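Local coordinates for protein xyloglucan-specific endo-beta-1,4-glucanase BoGH5A (Bacteroides ovatus, PDB 3ZMR) that cleaves the beta-1,4-glucan backbone of xyloglucan internally, with retention of the beta configuration, releasing xyloglucan oligosaccharides, at residues Ser92-Pro97 with Phe288-Arg293; Leu255-Thr260 with Gly297-Arg302; His303-Ala308 with Phe332-Tyr337; Val327-Phe332 with Asn386-Val391. One frame throughout, in Å; residues are numbered along the deposited sequence. Where two conformers were deposited one is given.

Contact 1 (Ser92-Pro97 with Phe288-Arg293); sequences SLYSVP and FVNTVR
Tyr94 and Asn290 make the polar link between the chain leaving strand 85-91 of the mixed sheet of the BACON module and helix 275-293 on the outside of the family 5 beta/alpha barrel. The contact is therefore a joint between two modules: the irregular 92-97 run lies against the last turns of a barrel helix.

The hydrogen bond comes first. Tyr94 OH donates to Asn290 OD1 over 2.6 Å. With CG anti to the backbone N (chi1 166°), the Tyr94 ring starts out toward the helix, and Asn290 OD1 sits at the ring edge, near its plane, 3.4 Å from Tyr94 CE1. The hydroxyl reaches the oxygen at a C=O...O angle of 136°, and the ring and amide planes are turned 32° apart. Gln286 NE2, one turn earlier on the helix, also bonds to Asn290 OD1, so two donors fix the amide.

Apolar packing supplies the rest. Pro97 crosses the root of Asn290 at about a right angle, its CD 3.8 Å from Asn290 CB and 3.7 Å from Asn290 O. Val96 uses one methyl. The polar end of Arg293 takes no part, because its chain bends away at chi2: NE forms a salt bridge with Asp325, and NH1 bonds to the carbonyls of Asn299 and Arg302. Only the first carbon of the Arg293 side chain faces the linker, with Val96 CG1 lying crosswise 3.6 Å from Arg293 CB.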
# COMPACT_ATOMS: atom_id res chain seq x y z
N SER A 92 -26.32 2.75 -4.15
CA SER A 92 -25.92 1.56 -4.90
C SER A 92 -24.72 0.85 -4.31
O SER A 92 -24.01 1.38 -3.46
CB SER A 92 -25.73 1.85 -6.39
OG SER A 92 -24.80 2.86 -6.58
N LEU A 93 -24.55 -0.41 -4.73
CA LEU A 93 -23.38 -1.20 -4.38
C LEU A 93 -22.18 -0.72 -5.21
O LEU A 93 -22.33 -0.03 -6.22
CB LEU A 93 -23.64 -2.70 -4.56
CG LEU A 93 -24.16 -3.24 -5.88
CD1 LEU A 93 -23.09 -3.27 -6.95
CD2 LEU A 93 -24.68 -4.65 -5.65
N TYR A 94 -20.98 -1.13 -4.79
CA TYR A 94 -19.76 -0.74 -5.52
C TYR A 94 -19.68 -1.43 -6.89
O TYR A 94 -19.94 -2.63 -7.00
CB TYR A 94 -18.50 -1.08 -4.71
CG TYR A 94 -17.17 -1.04 -5.50
CD1 TYR A 94 -16.49 0.11 -5.61
CD2 TYR A 94 -16.65 -2.18 -6.12
CE1 TYR A 94 -15.30 0.20 -6.29
CE2 TYR A 94 -15.45 -2.13 -6.83
CZ TYR A 94 -14.77 -0.92 -6.92
OH TYR A 94 -13.58 -0.82 -7.62
N SER A 95 -19.32 -0.66 -7.92
CA SER A 95 -19.08 -1.17 -9.26
C SER A 95 -17.79 -0.59 -9.80
O SER A 95 -17.38 0.53 -9.43
CB SER A 95 -20.27 -0.83 -10.17
OG SER A 95 -20.39 0.56 -10.36
N VAL A 96 -17.19 -1.35 -10.71
CA VAL A 96 -15.91 -1.02 -11.34
C VAL A 96 -16.15 -0.16 -12.58
O VAL A 96 -17.19 -0.26 -13.21
CB VAL A 96 -15.09 -2.31 -11.72
CG1 VAL A 96 -14.89 -3.18 -10.50
CG2 VAL A 96 -15.74 -3.13 -12.84
N PRO A 97 -15.16 0.70 -12.95
CA PRO A 97 -15.25 1.39 -14.26
C PRO A 97 -15.43 0.43 -15.42
O PRO A 97 -15.01 -0.70 -15.34
CB PRO A 97 -13.89 2.10 -14.38
CG PRO A 97 -13.34 2.16 -13.00
CD PRO A 97 -13.89 0.98 -12.26
N PHE A 288 -6.20 2.68 -8.02
CA PHE A 288 -5.47 1.48 -8.36
C PHE A 288 -6.40 0.24 -8.32
O PHE A 288 -6.44 -0.54 -9.25
CB PHE A 288 -4.29 1.33 -7.40
CG PHE A 288 -3.72 -0.07 -7.30
CD1 PHE A 288 -3.10 -0.71 -8.37
CD2 PHE A 288 -3.83 -0.76 -6.10
CE1 PHE A 288 -2.59 -2.00 -8.23
CE2 PHE A 288 -3.30 -2.03 -5.95
CZ PHE A 288 -2.68 -2.64 -7.01
N VAL A 289 -7.14 0.07 -7.24
CA VAL A 289 -8.04 -1.08 -7.13
C VAL A 289 -9.09 -1.07 -8.27
O VAL A 289 -9.31 -2.08 -8.94
CB VAL A 289 -8.71 -1.15 -5.73
CG1 VAL A 289 -9.81 -2.20 -5.68
CG2 VAL A 289 -7.65 -1.44 -4.69
N ASN A 290 -9.71 0.08 -8.47
CA ASN A 290 -10.72 0.25 -9.53
C ASN A 290 -10.17 -0.20 -10.88
O ASN A 290 -10.82 -0.90 -11.62
CB ASN A 290 -11.14 1.71 -9.67
CG ASN A 290 -11.96 2.22 -8.52
OD1 ASN A 290 -12.43 1.46 -7.65
ND2 ASN A 290 -12.16 3.55 -8.51
N THR A 291 -8.97 0.28 -11.20
CA THR A 291 -8.34 0.04 -12.49
C THR A 291 -8.05 -1.45 -12.72
O THR A 291 -8.37 -1.99 -13.76
CB THR A 291 -7.03 0.88 -12.60
OG1 THR A 291 -7.31 2.28 -12.42
CG2 THR A 291 -6.30 0.64 -13.93
N VAL A 292 -7.47 -2.11 -11.71
CA VAL A 292 -7.15 -3.53 -11.85
C VAL A 292 -8.44 -4.34 -12.01
O VAL A 292 -8.56 -5.17 -12.91
CB VAL A 292 -6.32 -4.04 -10.66
CG1 VAL A 292 -6.12 -5.55 -10.72
CG2 VAL A 292 -4.97 -3.31 -10.61
N ARG A 293 -9.41 -4.07 -11.14
CA ARG A 293 -10.66 -4.85 -11.17
C ARG A 293 -11.44 -4.65 -12.48
O ARG A 293 -12.07 -5.59 -12.97
CB ARG A 293 -11.55 -4.54 -9.97
CG ARG A 293 -10.94 -4.87 -8.60
CD ARG A 293 -10.51 -6.33 -8.41
NE ARG A 293 -10.11 -6.54 -7.02
CZ ARG A 293 -9.13 -7.34 -6.60
NH1 ARG A 293 -8.41 -8.03 -7.47
NH2 ARG A 293 -8.85 -7.42 -5.31

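Contact 2 (Leu255-Thr260 with Gly297-Arg302); sequences LLFAGT and GRNHYR
Arg302 lies over Phe257 in a buried CH-pi and hydrogen-bond contact at the N-terminal end of the barrel strands, where the loop after helix 275-293 turns back toward strand 304-307. In this beta/alpha barrel, the loop is thereby tied to the start of the preceding strand, 255-258.

The apolar evidence is the position of Arg302 CD: 3.5 Å from the centroid of the Phe257 ring and 8° off its normal, so it covers the middle of one face. The Arg302 chain then bends at chi3 (-48°), which sets Arg302 NE 3.4 Å from Phe257 CZ. Ring and guanidinium planes are clearly inclined to each other, so this is not a flat stack.

The bend lets all three nitrogens find acceptors. NH1 donates to the carbonyl of Leu255, with Arg302 NH1 to Leu255 O at 3.0 Å and a nearly straight N-H...O angle of 166°. Side-on, NE and NH2 both grip one oxygen, Arg302 NE to Asn299 OD1 measuring 2.8 Å; NH2 also bonds to Tyr251 O. Thr295 OG1 and Ala245 O in turn hold Asn299 ND2, so the amide that receives the guanidinium is itself kept from turning. Two donors thus converge on the amide oxygen, the longer bond being Arg302 NH2 to Asn299 OD1 at 3.1 Å.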
# COMPACT_ATOMS: atom_id res chain seq x y z
N LEU A 255 1.20 -13.97 -8.31
CA LEU A 255 1.55 -12.60 -8.70
C LEU A 255 0.57 -11.62 -8.07
O LEU A 255 -0.65 -11.71 -8.29
CB LEU A 255 1.58 -12.39 -10.20
CG LEU A 255 1.92 -10.99 -10.73
CD1 LEU A 255 3.34 -10.57 -10.33
CD2 LEU A 255 1.78 -10.91 -12.23
N LEU A 256 1.12 -10.71 -7.28
CA LEU A 256 0.38 -9.63 -6.61
C LEU A 256 0.81 -8.29 -7.17
O LEU A 256 1.97 -8.13 -7.62
CB LEU A 256 0.62 -9.65 -5.09
CG LEU A 256 0.14 -10.87 -4.27
CD1 LEU A 256 1.15 -12.01 -4.31
CD2 LEU A 256 -0.11 -10.47 -2.82
N PHE A 257 -0.13 -7.34 -7.18
CA PHE A 257 0.15 -5.97 -7.59
C PHE A 257 0.10 -5.04 -6.39
O PHE A 257 -0.79 -5.16 -5.55
CB PHE A 257 -0.85 -5.42 -8.62
CG PHE A 257 -1.03 -6.22 -9.89
CD1 PHE A 257 -0.05 -7.04 -10.45
CD2 PHE A 257 -2.22 -6.06 -10.59
CE1 PHE A 257 -0.29 -7.71 -11.62
CE2 PHE A 257 -2.44 -6.72 -11.77
CZ PHE A 257 -1.49 -7.55 -12.29
N ALA A 258 1.06 -4.11 -6.32
CA ALA A 258 1.09 -3.07 -5.28
C ALA A 258 1.01 -1.70 -5.94
O ALA A 258 1.86 -1.37 -6.75
CB ALA A 258 2.35 -3.17 -4.43
N GLY A 259 -0.01 -0.90 -5.60
CA GLY A 259 -0.37 0.22 -6.46
C GLY A 259 0.63 1.38 -6.51
O GLY A 259 0.82 2.02 -7.55
N THR A 260 1.22 1.64 -5.34
CA THR A 260 2.08 2.81 -5.13
C THR A 260 3.23 2.42 -4.20
O THR A 260 3.28 1.30 -3.70
CB THR A 260 1.29 4.01 -4.51
OG1 THR A 260 1.01 3.74 -3.12
CG2 THR A 260 0.01 4.30 -5.27
N GLY A 297 -11.04 -10.79 -15.86
CA GLY A 297 -10.25 -12.00 -15.90
C GLY A 297 -9.75 -12.38 -14.51
O GLY A 297 -10.45 -12.21 -13.49
N ARG A 298 -8.53 -12.90 -14.44
CA ARG A 298 -7.95 -13.26 -13.14
C ARG A 298 -7.72 -12.02 -12.25
O ARG A 298 -7.57 -12.14 -11.03
CB ARG A 298 -6.65 -14.00 -13.35
CG ARG A 298 -6.83 -15.40 -13.93
CD ARG A 298 -5.46 -15.98 -14.19
NE ARG A 298 -5.37 -17.28 -14.84
CZ ARG A 298 -5.53 -17.51 -16.12
NH1 ARG A 298 -5.95 -16.56 -16.97
NH2 ARG A 298 -5.26 -18.75 -16.57
N ASN A 299 -7.65 -10.83 -12.87
CA ASN A 299 -7.49 -9.60 -12.11
C ASN A 299 -8.71 -9.26 -11.25
O ASN A 299 -8.64 -8.45 -10.35
CB ASN A 299 -7.17 -8.42 -13.02
CG ASN A 299 -5.76 -8.47 -13.58
OD1 ASN A 299 -4.87 -9.17 -13.07
ND2 ASN A 299 -5.54 -7.71 -14.61
N HIS A 300 -9.83 -9.90 -11.51
CA HIS A 300 -11.00 -9.80 -10.63
C HIS A 300 -10.68 -10.35 -9.23
O HIS A 300 -11.14 -9.80 -8.25
CB HIS A 300 -12.17 -10.57 -11.24
CG HIS A 300 -13.44 -10.51 -10.44
ND1 HIS A 300 -14.28 -9.44 -10.50
CD2 HIS A 300 -13.99 -11.38 -9.55
CE1 HIS A 300 -15.33 -9.65 -9.72
NE2 HIS A 300 -15.17 -10.81 -9.13
N TYR A 301 -9.85 -11.39 -9.19
CA TYR A 301 -9.55 -12.15 -7.98
C TYR A 301 -8.16 -11.91 -7.39
O TYR A 301 -7.86 -12.41 -6.29
CB TYR A 301 -9.66 -13.64 -8.29
CG TYR A 301 -11.06 -14.11 -8.64
CD1 TYR A 301 -12.07 -14.20 -7.66
CD2 TYR A 301 -11.40 -14.47 -9.94
CE1 TYR A 301 -13.34 -14.66 -7.95
CE2 TYR A 301 -12.67 -14.93 -10.23
CZ TYR A 301 -13.63 -15.00 -9.23
OH TYR A 301 -14.88 -15.46 -9.54
N ARG A 302 -7.29 -11.21 -8.12
CA ARG A 302 -5.90 -11.10 -7.72
C ARG A 302 -5.79 -10.42 -6.38
O ARG A 302 -6.54 -9.50 -6.06
CB ARG A 302 -5.14 -10.33 -8.79
CG ARG A 302 -3.64 -10.28 -8.59
CD ARG A 302 -2.82 -9.68 -9.77
NE ARG A 302 -3.23 -10.25 -11.05
CZ ARG A 302 -3.00 -11.50 -11.44
NH1 ARG A 302 -2.27 -12.37 -10.72
NH2 ARG A 302 -3.55 -11.94 -12.57

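Contact 3 (His303-Ala308 with Phe332-Tyr337); sequences HLIVQA and FLECHY
Glu334 OE2 is gripped by His336 NE2, 2.8 Å away, and by a salt bridge from Arg172 NE, while Glu334 OE1 takes a bond from Gln307 NE2 across the strand pair. The carboxylate stands inside the beta/alpha barrel, where strands 304-307 and 331-337 run parallel at a crossing angle of -45°.

Glu334 holds CG anti to its backbone N (chi1 176°) and is extended beyond, whereas Gln307 bends at chi2. The two side chains lie side by side, pointing the same way, with their planar ends 80° apart. Gln307 NE2 meets Glu334 OE1 at 2.8 Å on its anti side, and Gln307 OE1 is bonded to Thr260 OG1. His336 carries the network onward: ND1 bonds to Glu262, the probable proton donor, and the residue touches bound glucose, consistent with a second-shell role for Glu334. An alanine here would probably leave Gln307 NE2 and Arg172 without their carboxylate mate and His336 freer to turn.

The backbone ladder alternates between strands: Phe332 N to Leu304 O is 2.8 Å, Val306 N to Phe332 O is 2.9 Å, and the bonds Glu334 N to Val306 O and Ala308 N to Glu334 O follow. Ile305, Gln307, Phe332 and Glu334 share the inner face, where Ile305 CG2 packs 3.6 Å from Glu334 CB. Val306 and Leu333 point to the surrounding helices. Beside them, Ala308 CB lies 4.0 Å from Cys335 SG.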
# COMPACT_ATOMS: atom_id res chain seq x y z
N HIS A 303 -4.80 -10.82 -5.60
CA HIS A 303 -4.54 -10.14 -4.33
C HIS A 303 -3.79 -8.87 -4.61
O HIS A 303 -2.77 -8.86 -5.31
CB HIS A 303 -3.73 -11.05 -3.41
CG HIS A 303 -4.45 -12.32 -3.05
ND1 HIS A 303 -5.07 -12.53 -1.83
CD2 HIS A 303 -4.64 -13.45 -3.77
CE1 HIS A 303 -5.59 -13.75 -1.82
NE2 HIS A 303 -5.36 -14.31 -3.00
N LEU A 304 -4.34 -7.78 -4.11
CA LEU A 304 -3.81 -6.43 -4.32
C LEU A 304 -3.28 -5.85 -3.01
O LEU A 304 -3.81 -6.13 -1.94
CB LEU A 304 -4.88 -5.51 -4.93
CG LEU A 304 -5.56 -5.99 -6.21
CD1 LEU A 304 -6.56 -4.95 -6.69
CD2 LEU A 304 -4.58 -6.35 -7.31
N ILE A 305 -2.29 -4.98 -3.14
CA ILE A 305 -1.59 -4.44 -1.99
C ILE A 305 -1.65 -2.91 -2.09
O ILE A 305 -1.20 -2.32 -3.09
CB ILE A 305 -0.13 -4.87 -1.95
CG1 ILE A 305 0.02 -6.38 -1.98
CG2 ILE A 305 0.58 -4.28 -0.74
CD1 ILE A 305 1.39 -6.84 -2.42
N VAL A 306 -2.23 -2.27 -1.07
CA VAL A 306 -2.38 -0.84 -1.01
C VAL A 306 -1.58 -0.28 0.16
O VAL A 306 -1.29 -1.00 1.13
CB VAL A 306 -3.88 -0.43 -0.95
CG1 VAL A 306 -4.58 -0.80 -2.26
CG2 VAL A 306 -4.59 -0.99 0.28
N GLN A 307 -1.17 0.99 0.05
CA GLN A 307 -0.16 1.53 0.95
C GLN A 307 -0.70 2.54 1.94
O GLN A 307 -1.60 3.35 1.63
CB GLN A 307 0.93 2.22 0.14
CG GLN A 307 1.78 1.29 -0.70
CD GLN A 307 0.99 0.58 -1.77
OE1 GLN A 307 0.24 1.20 -2.56
NE2 GLN A 307 1.15 -0.74 -1.83
N ALA A 308 -0.15 2.50 3.14
CA ALA A 308 -0.33 3.60 4.10
C ALA A 308 0.35 4.87 3.58
O ALA A 308 1.23 4.81 2.72
CB ALA A 308 0.24 3.21 5.44
N PHE A 332 -4.32 -6.51 0.76
CA PHE A 332 -3.30 -6.35 1.82
C PHE A 332 -3.02 -4.86 2.05
O PHE A 332 -3.06 -4.07 1.09
CB PHE A 332 -1.93 -6.88 1.36
CG PHE A 332 -1.77 -8.37 1.29
CD1 PHE A 332 -2.35 -9.14 0.28
CD2 PHE A 332 -0.91 -9.01 2.19
CE1 PHE A 332 -2.12 -10.52 0.21
CE2 PHE A 332 -0.68 -10.37 2.13
CZ PHE A 332 -1.28 -11.15 1.14
N LEU A 333 -2.61 -4.52 3.27
CA LEU A 333 -1.98 -3.23 3.58
C LEU A 333 -0.46 -3.39 3.52
O LEU A 333 0.08 -4.44 3.93
CB LEU A 333 -2.35 -2.79 5.00
CG LEU A 333 -1.62 -1.56 5.57
CD1 LEU A 333 -2.03 -0.31 4.81
CD2 LEU A 333 -1.99 -1.38 7.02
N GLU A 334 0.22 -2.34 3.03
CA GLU A 334 1.69 -2.26 3.04
C GLU A 334 2.17 -1.06 3.85
O GLU A 334 1.74 0.07 3.63
CB GLU A 334 2.25 -2.17 1.62
CG GLU A 334 3.76 -2.00 1.55
CD GLU A 334 4.32 -2.02 0.15
OE1 GLU A 334 3.52 -1.93 -0.84
OE2 GLU A 334 5.58 -2.12 0.03
N CYS A 335 3.12 -1.34 4.75
CA CYS A 335 3.93 -0.34 5.43
C CYS A 335 5.40 -0.70 5.21
O CYS A 335 5.73 -1.85 4.87
CB CYS A 335 3.66 -0.31 6.93
SG CYS A 335 1.95 0.13 7.37
N HIS A 336 6.27 0.29 5.40
CA HIS A 336 7.70 0.07 5.45
C HIS A 336 8.17 0.37 6.85
O HIS A 336 7.50 1.09 7.58
CB HIS A 336 8.42 0.93 4.40
CG HIS A 336 8.03 0.64 2.99
ND1 HIS A 336 8.40 1.44 1.93
CD2 HIS A 336 7.33 -0.39 2.46
CE1 HIS A 336 7.91 0.92 0.81
NE2 HIS A 336 7.25 -0.17 1.11
N TYR A 337 9.33 -0.15 7.23
CA TYR A 337 9.78 -0.00 8.63
C TYR A 337 11.30 0.12 8.66
O TYR A 337 12.02 -0.85 8.39
CB TYR A 337 9.33 -1.18 9.51
CG TYR A 337 9.59 -0.91 10.97
CD1 TYR A 337 8.82 -0.00 11.69
CD2 TYR A 337 10.68 -1.49 11.61
CE1 TYR A 337 9.10 0.28 13.01
CE2 TYR A 337 10.97 -1.23 12.93
CZ TYR A 337 10.17 -0.34 13.63
OH TYR A 337 10.44 -0.05 14.95

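Contact 4 (Val327-Phe332 with Asn386-Val391); sequences VQNRIF and NNNVPV
Phe332 sets its CG anti to its own carbonyl carbon (chi1 -74°), and a chi2 of 74° turns one face of the ring to Pro390. This is a CH-pi contact: Pro390 CG lies 3.7 Å from the centroid of the Phe332 ring, 20° off the normal and shifted toward the rim, with Phe332 CD2 its nearest ring atom at 3.5 Å. Pro390 CD also rests 3.5 Å from Ile331 O. An alanine at Phe332 would probably open a gap beside Pro390 CG, which would lose its aromatic platform.

At the outer margin, Asn329 and Asn388 meet through water. One water accepts from Asn329 ND2 (2.8 Å) and donates to Asn388 O (2.9 Å); a second accepts from Asn388 ND2 and, weakly, from Asn329 ND2. Asn388, with positive phi, is the C-prime residue of the Schellman motif ending helix 382-386.

The contact lies at the N-terminal end of the barrel, where strand 331-337 runs between strands 304-307 and 391-396, and helix 115-122 packs on both segments, Ser115 and Ser119 against Phe332 and Met116 against Asn388.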
# COMPACT_ATOMS: atom_id res chain seq x y z
N VAL A 327 -14.64 -7.83 -4.83
CA VAL A 327 -14.44 -9.15 -4.24
C VAL A 327 -14.11 -8.95 -2.77
O VAL A 327 -13.61 -7.89 -2.38
CB VAL A 327 -13.35 -9.98 -4.90
CG1 VAL A 327 -13.82 -10.51 -6.24
CG2 VAL A 327 -12.05 -9.18 -4.99
N GLN A 328 -14.42 -9.96 -1.97
CA GLN A 328 -14.19 -9.91 -0.53
C GLN A 328 -12.77 -10.42 -0.20
O GLN A 328 -12.30 -11.43 -0.75
CB GLN A 328 -15.22 -10.73 0.27
CG GLN A 328 -16.66 -10.24 0.16
CD GLN A 328 -17.61 -10.88 1.17
OE1 GLN A 328 -17.53 -10.62 2.37
NE2 GLN A 328 -18.53 -11.70 0.67
N ASN A 329 -12.10 -9.66 0.68
CA ASN A 329 -10.89 -10.14 1.38
C ASN A 329 -9.74 -10.49 0.40
O ASN A 329 -9.11 -11.57 0.52
CB ASN A 329 -11.22 -11.34 2.30
CG ASN A 329 -12.29 -11.03 3.30
OD1 ASN A 329 -13.24 -11.80 3.44
ND2 ASN A 329 -12.16 -9.93 3.99
N ARG A 330 -9.50 -9.58 -0.55
CA ARG A 330 -8.39 -9.75 -1.51
C ARG A 330 -7.47 -8.53 -1.54
O ARG A 330 -6.84 -8.23 -2.58
CB ARG A 330 -8.90 -10.09 -2.91
CG ARG A 330 -9.60 -11.44 -3.04
CD ARG A 330 -8.70 -12.61 -2.67
NE ARG A 330 -9.27 -13.92 -2.99
CZ ARG A 330 -10.18 -14.56 -2.25
NH1 ARG A 330 -10.62 -14.02 -1.11
NH2 ARG A 330 -10.62 -15.75 -2.65
N ILE A 331 -7.38 -7.84 -0.40
CA ILE A 331 -6.50 -6.68 -0.22
C ILE A 331 -5.59 -6.82 1.00
O ILE A 331 -5.99 -7.22 2.10
CB ILE A 331 -7.29 -5.35 -0.12
CG1 ILE A 331 -8.01 -5.08 -1.47
CG2 ILE A 331 -6.35 -4.18 0.19
CD1 ILE A 331 -8.92 -3.89 -1.54
N PHE A 332 -4.32 -6.51 0.76
CA PHE A 332 -3.30 -6.35 1.82
C PHE A 332 -3.02 -4.86 2.05
O PHE A 332 -3.06 -4.07 1.09
CB PHE A 332 -1.93 -6.88 1.36
CG PHE A 332 -1.77 -8.37 1.29
CD1 PHE A 332 -2.35 -9.14 0.28
CD2 PHE A 332 -0.91 -9.01 2.19
CE1 PHE A 332 -2.12 -10.52 0.21
CE2 PHE A 332 -0.68 -10.37 2.13
CZ PHE A 332 -1.28 -11.15 1.14
N ASN A 386 -6.53 -8.13 13.16
CA ASN A 386 -7.79 -8.53 13.82
C ASN A 386 -9.04 -8.16 13.02
O ASN A 386 -10.11 -8.76 13.21
CB ASN A 386 -7.87 -7.96 15.22
CG ASN A 386 -6.92 -8.64 16.19
OD1 ASN A 386 -6.59 -9.82 16.04
ND2 ASN A 386 -6.47 -7.89 17.21
N ASN A 387 -8.89 -7.22 12.08
CA ASN A 387 -9.90 -6.91 11.08
C ASN A 387 -9.78 -7.73 9.81
O ASN A 387 -10.42 -7.41 8.79
CB ASN A 387 -9.93 -5.40 10.80
CG ASN A 387 -10.77 -4.62 11.80
OD1 ASN A 387 -11.79 -5.10 12.27
ND2 ASN A 387 -10.38 -3.38 12.06
N ASN A 388 -8.97 -8.81 9.86
CA ASN A 388 -8.79 -9.71 8.72
C ASN A 388 -8.13 -9.04 7.50
O ASN A 388 -8.32 -9.47 6.37
CB ASN A 388 -10.13 -10.38 8.31
CG ASN A 388 -9.97 -11.67 7.56
OD1 ASN A 388 -9.01 -12.43 7.73
ND2 ASN A 388 -10.94 -11.95 6.69
N VAL A 389 -7.28 -8.04 7.79
CA VAL A 389 -6.50 -7.35 6.74
C VAL A 389 -5.03 -7.66 6.99
O VAL A 389 -4.45 -7.21 8.02
CB VAL A 389 -6.73 -5.84 6.78
CG1 VAL A 389 -5.85 -5.15 5.73
CG2 VAL A 389 -8.20 -5.52 6.55
N PRO A 390 -4.42 -8.47 6.10
CA PRO A 390 -3.00 -8.78 6.29
C PRO A 390 -2.13 -7.59 5.97
O PRO A 390 -2.55 -6.64 5.28
CB PRO A 390 -2.79 -9.93 5.32
CG PRO A 390 -3.72 -9.62 4.17
CD PRO A 390 -4.94 -9.05 4.85
N VAL A 391 -0.91 -7.65 6.50
CA VAL A 391 0.04 -6.55 6.38
C VAL A 391 1.39 -7.09 5.92
O VAL A 391 1.95 -8.00 6.52
CB VAL A 391 0.22 -5.78 7.71
CG1 VAL A 391 1.19 -4.62 7.55
CG2 VAL A 391 -1.10 -5.29 8.27
O HOH W 1 -10.11 -8.12 4.56
O HOH W 2 -13.36 -10.37 7.08

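Overall arrangement
From the N terminus, contact 1 closes the longest loop, bringing the chain that leaves the BACON sheet at 92-97 onto helix 275-293 of the barrel. Contact 2 crosses it: 255-260 lies inside that loop, 297-302 beyond its end, and Arg293 NH1 joins the two through Arg302 O and Asn299 O. Contact 3 follows in series, closing the short beta-alpha-beta unit from 303-308 to 332-337. Contact 4 crosses contact 3, since 327-332 starts before that unit closes and 386-391 lies past it; they share Phe332. Contacts 2 to 4 thus tie strands 255-258, 304-307 and 331-337, and the approach to 391-396, around the barrel wall, to which contact 1 fastens the linker.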